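Local structure of trichomaglin (Trichosanthes lepiniana, 1SGL) at residues L10-A15 with K125-Y130; P37-I42 with A135-G140. The protein is an S-like ribonuclease of the T2 family and probably cleaves RNA through its phosphodiester bonds. All coordinates share one frame; numbering follows the deposited sequence.

Contact 1 of 2, residues L10-A15 with K125-Y130. With SO4 (sulfate ion), chain C.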
loop_
_atom_site.group_PDB
_atom_site.type_symbol
_atom_site.label_atom_id
_atom_site.label_comp_id
_atom_site.label_asym_id
_atom_site.label_seq_id
_atom_site.Cartn_x
_atom_site.Cartn_y
_atom_site.Cartn_z
ATOM N N LEU A 10 0.881 -0.812 6.935
ATOM C CA LEU A 10 0.911 -1.358 5.583
ATOM C C LEU A 10 0.010 -0.438 4.774
ATOM O O LEU A 10 -1.204 -0.434 4.956
ATOM C CB LEU A 10 0.357 -2.786 5.537
ATOM C CG LEU A 10 0.182 -3.400 4.135
ATOM C CD1 LEU A 10 1.516 -3.461 3.406
ATOM C CD2 LEU A 10 -0.416 -4.798 4.264
ATOM N N ALA A 11 0.615 0.349 3.895
ATOM C CA ALA A 11 -0.119 1.292 3.067
ATOM C C ALA A 11 -0.495 0.694 1.717
ATOM O O ALA A 11 0.361 0.175 0.995
ATOM C CB ALA A 11 0.715 2.547 2.866
ATOM N N LEU A 12 -1.778 0.766 1.387
ATOM C CA LEU A 12 -2.286 0.249 0.123
ATOM C C LEU A 12 -2.892 1.397 -0.669
ATOM O O LEU A 12 -3.465 2.318 -0.094
ATOM C CB LEU A 12 -3.361 -0.811 0.358
ATOM C CG LEU A 12 -2.994 -2.017 1.224
ATOM C CD1 LEU A 12 -4.193 -2.966 1.286
ATOM C CD2 LEU A 12 -1.777 -2.729 0.649
ATOM N N GLN A 13 -2.764 1.336 -1.990
ATOM C CA GLN A 13 -3.299 2.373 -2.856
ATOM C C GLN A 13 -4.373 1.821 -3.770
ATOM O O GLN A 13 -4.263 0.694 -4.247
ATOM C CB GLN A 13 -2.181 2.974 -3.709
ATOM C CG GLN A 13 -1.173 3.750 -2.892
ATOM C CD GLN A 13 -0.215 4.549 -3.736
ATOM O OE1 GLN A 13 0.698 5.183 -3.208
ATOM N NE2 GLN A 13 -0.413 4.531 -5.056
ATOM N N TRP A 14 -5.406 2.618 -4.012
ATOM C CA TRP A 14 -6.487 2.209 -4.896
ATOM C C TRP A 14 -6.069 2.531 -6.330
ATOM O O TRP A 14 -5.929 3.700 -6.705
ATOM C CB TRP A 14 -7.787 2.951 -4.554
ATOM C CG TRP A 14 -8.934 2.532 -5.431
ATOM C CD1 TRP A 14 -9.574 3.292 -6.369
ATOM C CD2 TRP A 14 -9.535 1.229 -5.494
ATOM N NE1 TRP A 14 -10.535 2.542 -7.018
ATOM C CE2 TRP A 14 -10.530 1.274 -6.501
ATOM C CE3 TRP A 14 -9.330 0.032 -4.797
ATOM C CZ2 TRP A 14 -11.315 0.169 -6.827
ATOM C CZ3 TRP A 14 -10.114 -1.073 -5.123
ATOM C CH2 TRP A 14 -11.093 -0.993 -6.129
ATOM N N ALA A 15 -5.881 1.490 -7.129
ATOM C CA ALA A 15 -5.440 1.662 -8.512
ATOM C C ALA A 15 -6.282 2.637 -9.337
ATOM O O ALA A 15 -5.740 3.433 -10.094
ATOM C CB ALA A 15 -5.380 0.309 -9.202
ATOM N N LYS A 125 3.361 -11.410 2.481
ATOM C CA LYS A 125 2.597 -12.343 3.302
ATOM C C LYS A 125 1.421 -11.632 3.953
ATOM O O LYS A 125 0.305 -12.145 3.951
ATOM C CB LYS A 125 3.475 -12.956 4.398
ATOM C CG LYS A 125 4.475 -13.987 3.903
ATOM C CD LYS A 125 5.417 -14.458 5.026
ATOM C CE LYS A 125 4.671 -15.181 6.146
ATOM N NZ LYS A 125 3.650 -14.337 6.841
ATOM N N LEU A 126 1.676 -10.452 4.513
ATOM C CA LEU A 126 0.620 -9.692 5.167
ATOM C C LEU A 126 -0.470 -9.283 4.190
ATOM O O LEU A 126 -1.647 -9.335 4.520
ATOM C CB LEU A 126 1.191 -8.446 5.849
ATOM C CG LEU A 126 2.046 -8.714 7.089
ATOM C CD1 LEU A 126 2.558 -7.396 7.648
ATOM C CD2 LEU A 126 1.220 -9.451 8.125
ATOM N N PHE A 127 -0.075 -8.875 2.989
ATOM C CA PHE A 127 -1.039 -8.464 1.979
ATOM C C PHE A 127 -1.966 -9.620 1.598
ATOM O O PHE A 127 -3.177 -9.433 1.482
ATOM C CB PHE A 127 -0.316 -7.967 0.726
ATOM C CG PHE A 127 -1.238 -7.574 -0.399
ATOM C CD1 PHE A 127 -1.904 -6.353 -0.379
ATOM C CD2 PHE A 127 -1.428 -8.424 -1.488
ATOM C CE1 PHE A 127 -2.743 -5.978 -1.427
ATOM C CE2 PHE A 127 -2.266 -8.061 -2.542
ATOM C CZ PHE A 127 -2.926 -6.834 -2.513
ATOM N N MET A 128 -1.390 -10.806 1.412
ATOM C CA MET A 128 -2.166 -11.979 1.025
ATOM C C MET A 128 -2.983 -12.574 2.159
ATOM O O MET A 128 -4.124 -12.975 1.948
ATOM C CB MET A 128 -1.249 -13.055 0.422
ATOM C CG MET A 128 -0.576 -12.620 -0.883
ATOM S SD MET A 128 0.544 -13.856 -1.610
ATOM C CE MET A 128 1.840 -13.917 -0.373
ATOM N N LYS A 129 -2.413 -12.611 3.360
ATOM C CA LYS A 129 -3.110 -13.173 4.510
ATOM C C LYS A 129 -4.302 -12.327 4.976
ATOM O O LYS A 129 -5.341 -12.871 5.346
ATOM C CB LYS A 129 -2.144 -13.370 5.679
ATOM C CG LYS A 129 -2.792 -14.066 6.859
ATOM C CD LYS A 129 -1.818 -14.303 7.996
ATOM C CE LYS A 129 -2.504 -15.079 9.122
ATOM N NZ LYS A 129 -1.639 -15.235 10.327
ATOM N N TYR A 130 -4.141 -11.009 4.969
ATOM C CA TYR A 130 -5.211 -10.100 5.373
ATOM C C TYR A 130 -5.595 -9.319 4.125
ATOM O O TYR A 130 -5.440 -8.106 4.059
ATOM C CB TYR A 130 -4.715 -9.153 6.469
ATOM C CG TYR A 130 -4.206 -9.880 7.697
ATOM C CD1 TYR A 130 -2.845 -9.948 7.977
ATOM C CD2 TYR A 130 -5.089 -10.520 8.568
ATOM C CE1 TYR A 130 -2.371 -10.628 9.090
ATOM C CE2 TYR A 130 -4.624 -11.209 9.689
ATOM C CZ TYR A 130 -3.265 -11.254 9.940
ATOM O OH TYR A 130 -2.799 -11.919 11.044
HETATM S S SO4 C . 3.485 5.427 -6.739
HETATM O O1 SO4 C . 2.488 5.543 -5.658
HETATM O O2 SO4 C . 3.001 6.158 -7.923
HETATM O O3 SO4 C . 3.681 4.009 -7.089
HETATM O O4 SO4 C . 4.762 6.003 -6.285
#
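The F127 ring receives L12 at its edge: methyl CD2 of L12 lies near the ring plane, 3.8 Å from F127 CD1. The ring of Y78 also meets it, at a slant. A second flat group, the Y130 ring at the helix end, carries K129 CG over one face, 4.1 Å above the plane, and L126 CD2 in plane at its edge. In the α+β fold of the T2 ribonucleases, this is where helix 116-129 packs on the central antiparallel sheet, through strand 7-14. The short segments of strand and helix approach to 10.5 Å between axes and cross at -63°, and the side chains that meet between them are aliphatic and aromatic.

F127 starts off along the flank of its helix, but with CG anti to the backbone N (chi1 178°) the ring swings down to the strand, where L12 crosses it obliquely. L10, two residues earlier on the same side of the strand, reaches the base of the helix side chains: its CD2 is 4.3 Å from L126 CB and equally far from the backbone N of F127. I42 of the adjacent strand also touches F127, and F183 on the other neighbouring strand touches both L10 and L126, so the interface continues across three strands.

Q13 belongs to the opposite side of the strand. Its extended side chain meets a sulfate, probably from the crystallisation liquor, which Y82 N also binds. H43, whose ND1 is close to Q13 OE1, lies within a sequence matching the first conserved active-site segment of T2 enzymes, so the anion may mark a phosphate-binding region. The amide's hold is weak: Q13 NE2 donates to sulfate O1 over 3.1 Å with an N-H...O angle of only 134°, and Q13 OE1 is equally near the same oxygen.

Contact 2 of 2, residues P37-I42 with A135-G140; sequences PTQFTI and ALEDAG
E137, which faces Q39 across the contact, offers its backbone O to G140 N in a 3.0 Å hydrogen bond that closes the last turn of the helix. G140 then leaves the helix with a positive phi of 89°, a Schellman motif. One residue earlier, A139 N bonds to A135 O at 3.2 Å, with a weaker branch to L136 O. The side chain of E137 leaves the helix towards the 37-42 segment, bent at chi2 (66°) so that OE2 comes within 3.7 Å of Q39 NE2. That separation is too long for a hydrogen bond; amide and carboxylate are nearly coplanar, their planes 27° apart, and the arrangement suggests at most a modest electrostatic attraction on the partly exposed side of the contact.

The apolar half is more enclosed. Methyl CD1 of L136 lies in the plane of the F40 ring, at its edge, 3.8 Å from F40 CE1, and the two side chains cross at about a right angle. F40 itself sits at the start of its strand, and D133 OD1, one turn before E137, accepts a hydrogen bond from its backbone N. This polar link joins the strand to the beginning of the same helix whose end carries L136 and E137.

The contact thus brings the start of strand 40-47, and the loop leading into it, against the last turn of helix 132-139. On the sheet side F40 packs edge-to-face with W14 and touches L12 of strand 7-14, while on the helical side L136 continues onto I154 and A157 of helix 151-162.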
loop_
_atom_site.group_PDB
_atom_site.type_symbol
_atom_site.label_atom_id
_atom_site.label_comp_id
_atom_site.label_asym_id
_atom_site.label_seq_id
_atom_site.Cartn_x
_atom_site.Cartn_y
_atom_site.Cartn_z
ATOM N N PRO A 37 -9.206 -6.606 -13.074
ATOM C CA PRO A 37 -10.025 -5.749 -12.213
ATOM C C PRO A 37 -9.198 -4.749 -11.411
ATOM O O PRO A 37 -8.039 -4.992 -11.086
ATOM C CB PRO A 37 -10.753 -6.750 -11.324
ATOM C CG PRO A 37 -9.754 -7.862 -11.198
ATOM C CD PRO A 37 -9.262 -8.007 -12.623
ATOM N N THR A 38 -9.812 -3.612 -11.110
ATOM C CA THR A 38 -9.169 -2.563 -10.343
ATOM C C THR A 38 -9.129 -3.027 -8.895
ATOM O O THR A 38 -10.121 -3.528 -8.374
ATOM C CB THR A 38 -9.969 -1.252 -10.462
ATOM O OG1 THR A 38 -9.974 -0.839 -11.832
ATOM C CG2 THR A 38 -9.358 -0.160 -9.612
ATOM N N GLN A 39 -7.982 -2.865 -8.249
ATOM C CA GLN A 39 -7.840 -3.303 -6.869
ATOM C C GLN A 39 -6.882 -2.454 -6.055
ATOM O O GLN A 39 -6.231 -1.545 -6.579
ATOM C CB GLN A 39 -7.319 -4.735 -6.829
ATOM C CG GLN A 39 -8.168 -5.756 -7.548
ATOM C CD GLN A 39 -7.694 -7.163 -7.258
ATOM O OE1 GLN A 39 -6.511 -7.476 -7.424
ATOM N NE2 GLN A 39 -8.611 -8.020 -6.813
ATOM N N PHE A 40 -6.809 -2.768 -4.764
ATOM C CA PHE A 40 -5.873 -2.103 -3.870
ATOM C C PHE A 40 -4.551 -2.836 -4.080
ATOM O O PHE A 40 -4.526 -4.063 -4.098
ATOM C CB PHE A 40 -6.269 -2.270 -2.398
ATOM C CG PHE A 40 -7.236 -1.236 -1.899
ATOM C CD1 PHE A 40 -8.568 -1.565 -1.660
ATOM C CD2 PHE A 40 -6.821 0.071 -1.683
ATOM C CE1 PHE A 40 -9.475 -0.595 -1.208
ATOM C CE2 PHE A 40 -7.717 1.046 -1.236
ATOM C CZ PHE A 40 -9.041 0.714 -0.997
ATOM N N THR A 41 -3.469 -2.088 -4.258
ATOM C CA THR A 41 -2.141 -2.682 -4.424
ATOM C C THR A 41 -1.238 -2.120 -3.322
ATOM O O THR A 41 -1.567 -1.127 -2.668
ATOM C CB THR A 41 -1.519 -2.359 -5.811
ATOM O OG1 THR A 41 -1.404 -0.938 -5.973
ATOM C CG2 THR A 41 -2.392 -2.941 -6.933
ATOM N N ILE A 42 -0.099 -2.763 -3.126
ATOM C CA ILE A 42 0.847 -2.367 -2.090
ATOM C C ILE A 42 1.674 -1.136 -2.420
ATOM O O ILE A 42 2.232 -1.031 -3.509
ATOM C CB ILE A 42 1.838 -3.518 -1.806
ATOM C CG1 ILE A 42 1.069 -4.752 -1.337
ATOM C CG2 ILE A 42 2.893 -3.077 -0.789
ATOM C CD1 ILE A 42 1.874 -6.021 -1.423
ATOM N N ALA A 135 -11.984 -9.204 0.882
ATOM C CA ALA A 135 -13.014 -8.801 1.828
ATOM C C ALA A 135 -14.067 -7.939 1.134
ATOM O O ALA A 135 -15.267 -8.205 1.244
ATOM C CB ALA A 135 -12.397 -8.032 2.975
ATOM N N LEU A 136 -13.621 -6.917 0.412
ATOM C CA LEU A 136 -14.549 -6.027 -0.277
ATOM C C LEU A 136 -15.374 -6.755 -1.322
ATOM O O LEU A 136 -16.579 -6.553 -1.410
ATOM C CB LEU A 136 -13.805 -4.868 -0.939
ATOM C CG LEU A 136 -13.075 -3.884 -0.024
ATOM C CD1 LEU A 136 -12.589 -2.708 -0.872
ATOM C CD2 LEU A 136 -13.998 -3.391 1.090
ATOM N N GLU A 137 -14.723 -7.596 -2.118
ATOM C CA GLU A 137 -15.426 -8.352 -3.142
ATOM C C GLU A 137 -16.514 -9.225 -2.509
ATOM O O GLU A 137 -17.619 -9.323 -3.038
ATOM C CB GLU A 137 -14.445 -9.227 -3.927
ATOM C CG GLU A 137 -14.080 -8.697 -5.308
ATOM C CD GLU A 137 -13.290 -7.392 -5.281
ATOM O OE1 GLU A 137 -13.857 -6.336 -4.895
ATOM O OE2 GLU A 137 -12.091 -7.426 -5.654
ATOM N N ASP A 138 -16.199 -9.849 -1.376
ATOM C CA ASP A 138 -17.157 -10.703 -0.674
ATOM C C ASP A 138 -18.392 -9.927 -0.237
ATOM O O ASP A 138 -19.499 -10.470 -0.220
ATOM C CB ASP A 138 -16.523 -11.331 0.567
ATOM C CG ASP A 138 -15.606 -12.478 0.231
ATOM O OD1 ASP A 138 -15.401 -12.752 -0.970
ATOM O OD2 ASP A 138 -15.085 -13.106 1.174
ATOM N N ALA A 139 -18.194 -8.664 0.126
ATOM C CA ALA A 139 -19.297 -7.828 0.568
ATOM C C ALA A 139 -20.036 -7.202 -0.606
ATOM O O ALA A 139 -21.078 -6.591 -0.423
ATOM C CB ALA A 139 -18.786 -6.741 1.496
ATOM N N GLY A 140 -19.504 -7.358 -1.812
ATOM C CA GLY A 140 -20.157 -6.766 -2.968
ATOM C C GLY A 140 -19.693 -5.342 -3.244
ATOM O O GLY A 140 -20.360 -4.580 -3.940
#

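How the contacts relate
Contact 1 lies near the centre of the chain and all its touching residues are buried; contact 2, whose centre is about 10 Å from that of contact 1, is only partly buried. Both dock a helix on the same antiparallel sheet, through the neighbouring strands 7-14 and 40-47, and the helices 116-129 and 132-139 follow one another in the chain. Contact 1 is purely apolar between its segments, whereas contact 2 pairs a hydrophobic touch with a loose amide-carboxylate approach near the helix end. They meet directly: Q13 N lies 2.8 Å from T41 O, a probable hydrogen bond, and W14 CZ2 packs 3.4 Å from T38 CG2.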